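Serine/threonine protein kinase (Mycobacterium tuberculosis, PDB 4ESQ) is a membrane receptor kinase that probably phosphorylates proteins on serine and threonine using ATP, this chain being its extracellular sensor domain. Local coordinates at residues 153-158 with 170-175. Residues are numbered along the deposited sequence; the frame is centred on the assembly and turned at random.
Sequences WECQRA and NACGYQ
The indole of Trp153 lies with one face over the backbone of Cys172 and Gly173 and pushes an edge at Tyr174, across the open end of a beta hairpin whose two strands are cross-linked by a disulfide. Gly173 CA sits 3.9 Å from the centroid of the six-membered ring of Trp153, 24° off its normal, a CH-pi contact. With CG anti to the backbone N (chi1 -173°), the Trp153 side chain leaves beside its own carbonyl carbon, and the far end of the indole comes to lie against the partner strand. The CE3 edge of Trp153 meets the face of the Tyr174 ring in a T-shaped pair, planes at 80°, while Trp153 CZ2 packs 3.5 Å from Cys172 CB.

Strands 154-162 and 165-173 run antiparallel inside the central sheet of the PknH-like domain, between strands 141-147 and 84-92. Glu154 with Gly173 and Gln156 with Ala171 are hydrogen-bonded pairs; the shortest of their four backbone bonds is Gln156 N to Ala171 O, 2.7 Å. Between them, the non-hydrogen-bonded pair Cys155 and Cys172 is joined SG to SG, with its CA atoms drawn in to 4.0 Å. On that same face the side chains of Arg157 and Asn170 cross at about a right angle, Arg157 CD lying 3.4 Å from Asn170 OD1; Arg157 NH2 makes a salt bridge to Asp168 OD1 and a hydrogen bond to Gly52 O. On the other face Glu154 OE2 is hydrogen-bonded to Thr146 OG1, while Glu154 OE1 accepts from a water, 2.6 Å away, that also donates to Gly173 O.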
ATOM      1  N   TRP A 153     -14.267  -4.696   9.594  1.00 14.87           N
ATOM      2  CA  TRP A 153     -13.020  -3.989   9.264  1.00 11.87           C
ATOM      3  C   TRP A 153     -12.431  -4.556   7.983  1.00 14.77           C
ATOM      4  O   TRP A 153     -12.329  -5.775   7.827  1.00 14.84           O
ATOM      5  CB  TRP A 153     -12.008  -4.128  10.414  1.00 15.14           C
ATOM      6  CG  TRP A 153     -10.745  -3.310  10.256  1.00 15.69           C
ATOM      7  CD1 TRP A 153      -9.518  -3.763   9.867  1.00 18.54           C
ATOM      8  CD2 TRP A 153     -10.598  -1.898  10.472  1.00 15.02           C
ATOM      9  NE1 TRP A 153      -8.612  -2.728   9.842  1.00 16.74           N
ATOM     10  CE2 TRP A 153      -9.253  -1.571  10.201  1.00 18.24           C
ATOM     11  CE3 TRP A 153     -11.474  -0.880  10.868  1.00 16.47           C
ATOM     12  CZ2 TRP A 153      -8.762  -0.269  10.320  1.00 19.51           C
ATOM     13  CZ3 TRP A 153     -10.984   0.408  10.991  1.00 15.08           C
ATOM     14  CH2 TRP A 153      -9.643   0.704  10.713  1.00 15.30           C
ATOM     15  N   GLU A 154     -12.037  -3.675   7.065  1.00 12.57           N
ATOM     16  CA  GLU A 154     -11.485  -4.111   5.786  1.00 13.10           C
ATOM     17  C   GLU A 154     -10.345  -3.211   5.365  1.00 13.31           C
ATOM     18  O   GLU A 154     -10.200  -2.119   5.892  1.00 10.08           O
ATOM     19  CB  GLU A 154     -12.564  -4.086   4.700  1.00 16.41           C
ATOM     20  CG  GLU A 154     -13.674  -5.095   4.901  1.00 18.55           C
ATOM     21  CD  GLU A 154     -14.690  -5.062   3.775  1.00 24.77           C
ATOM     22  OE1 GLU A 154     -15.358  -4.015   3.610  1.00 29.90           O
ATOM     23  OE2 GLU A 154     -14.820  -6.079   3.058  1.00 24.27           O
ATOM     24  N   CYS A 155      -9.529  -3.680   4.426  1.00 11.40           N
ATOM     25  CA  CYS A 155      -8.480  -2.840   3.846  1.00 10.61           C
ATOM     26  C   CYS A 155      -8.533  -2.964   2.341  1.00 14.23           C
ATOM     27  O   CYS A 155      -8.809  -4.037   1.815  1.00 16.70           O
ATOM     28  CB  CYS A 155      -7.096  -3.265   4.326  1.00 16.02           C
ATOM     29  SG  CYS A 155      -6.797  -3.063   6.086  1.00 15.62           S
ATOM     30  N   GLN A 156      -8.282  -1.866   1.639  1.00 11.38           N
ATOM     31  CA  GLN A 156      -8.006  -1.975   0.213  1.00 11.70           C
ATOM     32  C   GLN A 156      -6.531  -1.722  -0.035  1.00 12.92           C
ATOM     33  O   GLN A 156      -5.967  -0.727   0.442  1.00 10.69           O
ATOM     34  CB  GLN A 156      -8.835  -1.000  -0.621  1.00 13.66           C
ATOM     35  CG  GLN A 156      -8.655  -1.234  -2.130  1.00 12.46           C
ATOM     36  CD  GLN A 156      -9.233  -0.123  -2.986  1.00 13.36           C
ATOM     37  OE1 GLN A 156      -9.117   1.052  -2.645  1.00 13.10           O
ATOM     38  NE2 GLN A 156      -9.853  -0.491  -4.111  1.00 13.15           N
ATOM     39  N   ARG A 157      -5.904  -2.649  -0.756  1.00 12.47           N
ATOM     40  CA  ARG A 157      -4.535  -2.465  -1.222  1.00 13.06           C
ATOM     41  C   ARG A 157      -4.585  -1.870  -2.624  1.00 11.37           C
ATOM     42  O   ARG A 157      -5.423  -2.257  -3.445  1.00 12.27           O
ATOM     43  CB  ARG A 157      -3.792  -3.808  -1.257  1.00 13.12           C
ATOM     44  CG  ARG A 157      -3.440  -4.381   0.118  1.00 12.14           C
ATOM     45  CD  ARG A 157      -2.233  -3.688   0.730  1.00 16.35           C
ATOM     46  NE  ARG A 157      -0.958  -4.107   0.144  1.00 16.41           N
ATOM     47  CZ  ARG A 157      -0.197  -3.344  -0.633  1.00 11.90           C
ATOM     48  NH1 ARG A 157      -0.591  -2.108  -0.954  1.00 12.66           N
ATOM     49  NH2 ARG A 157       0.958  -3.812  -1.099  1.00 11.31           N
ATOM     50  N   ALA A 158      -3.699  -0.922  -2.907  1.00 10.04           N
ATOM     51  CA  ALA A 158      -3.566  -0.425  -4.272  1.00 10.64           C
ATOM     52  C   ALA A 158      -2.096  -0.254  -4.588  1.00 10.19           C
ATOM     53  O   ALA A 158      -1.324   0.228  -3.757  1.00 12.78           O
ATOM     54  CB  ALA A 158      -4.295   0.894  -4.447  1.00 12.18           C
ATOM     55  N   ASN A 170      -2.160   1.091   1.441  1.00 10.95           N
ATOM     56  CA  ASN A 170      -3.114   0.271   2.178  1.00 11.70           C
ATOM     57  C   ASN A 170      -4.045   1.217   2.902  1.00 12.01           C
ATOM     58  O   ASN A 170      -3.585   2.083   3.660  1.00 14.86           O
ATOM     59  CB  ASN A 170      -2.380  -0.629   3.180  1.00 12.63           C
ATOM     60  CG  ASN A 170      -3.224  -1.813   3.643  1.00 15.97           C
ATOM     61  OD1 ASN A 170      -4.250  -2.138   3.044  1.00 13.60           O
ATOM     62  ND2 ASN A 170      -2.776  -2.474   4.699  1.00 13.07           N
ATOM     63  N   ALA A 171      -5.343   1.110   2.630  1.00  7.75           N
ATOM     64  CA  ALA A 171      -6.315   2.001   3.254  1.00  9.89           C
ATOM     65  C   ALA A 171      -7.393   1.161   3.924  1.00 10.34           C
ATOM     66  O   ALA A 171      -8.025   0.325   3.273  1.00 11.60           O
ATOM     67  CB  ALA A 171      -6.933   2.944   2.218  1.00 11.70           C
ATOM     68  N   CYS A 172      -7.606   1.393   5.219  1.00 10.82           N
ATOM     69  CA  CYS A 172      -8.459   0.523   6.028  1.00  8.65           C
ATOM     70  C   CYS A 172      -9.546   1.282   6.772  1.00 10.61           C
ATOM     71  O   CYS A 172      -9.358   2.428   7.173  1.00 11.98           O
ATOM     72  CB  CYS A 172      -7.615  -0.256   7.040  1.00 11.89           C
ATOM     73  SG  CYS A 172      -6.167  -1.130   6.343  1.00 13.92           S
ATOM     74  N   GLY A 173     -10.676   0.621   6.983  1.00 12.38           N
ATOM     75  CA  GLY A 173     -11.800   1.248   7.660  1.00 10.86           C
ATOM     76  C   GLY A 173     -13.014   0.348   7.620  1.00 15.61           C
ATOM     77  O   GLY A 173     -12.917  -0.811   7.214  1.00 11.83           O
ATOM     78  N   TYR A 174     -14.164   0.871   8.040  1.00 14.24           N
ATOM     79  CA  TYR A 174     -15.392   0.080   8.033  1.00 14.65           C
ATOM     80  C   TYR A 174     -16.212   0.267   6.755  1.00 14.58           C
ATOM     81  O   TYR A 174     -17.140  -0.506   6.495  1.00 15.96           O
ATOM     82  CB  TYR A 174     -16.264   0.437   9.234  1.00 16.10           C
ATOM     83  CG  TYR A 174     -15.698   0.012  10.559  1.00 15.41           C
ATOM     84  CD1 TYR A 174     -15.901  -1.278  11.037  1.00 19.26           C
ATOM     85  CD2 TYR A 174     -14.973   0.897  11.345  1.00 16.35           C
ATOM     86  CE1 TYR A 174     -15.388  -1.678  12.255  1.00 19.29           C
ATOM     87  CE2 TYR A 174     -14.458   0.502  12.572  1.00 15.78           C
ATOM     88  CZ  TYR A 174     -14.673  -0.786  13.016  1.00 22.39           C
ATOM     89  OH  TYR A 174     -14.171  -1.200  14.229  1.00 27.78           O
ATOM     90  N   GLN A 175     -15.879   1.287   5.972  1.00 14.08           N
ATOM     91  CA  GLN A 175     -16.633   1.633   4.770  1.00 14.49           C
ATOM     92  C   GLN A 175     -15.735   1.732   3.556  1.00 14.33           C
ATOM     93  O   GLN A 175     -15.773   2.728   2.832  1.00 17.83           O
ATOM     94  CB  GLN A 175     -17.341   2.982   4.943  1.00 19.44           C
ATOM     95  CG  GLN A 175     -18.582   2.942   5.790  1.00 25.58           C
ATOM     96  CD  GLN A 175     -19.269   4.296   5.871  1.00 27.02           C
ATOM     97  OE1 GLN A 175     -18.619   5.327   6.007  1.00 32.46           O
ATOM     98  NE2 GLN A 175     -20.590   4.294   5.784  1.00 35.06           N
TER
HETATM   99  O   HOH W   1     -14.919  -1.776   4.822  1.00 19.74           O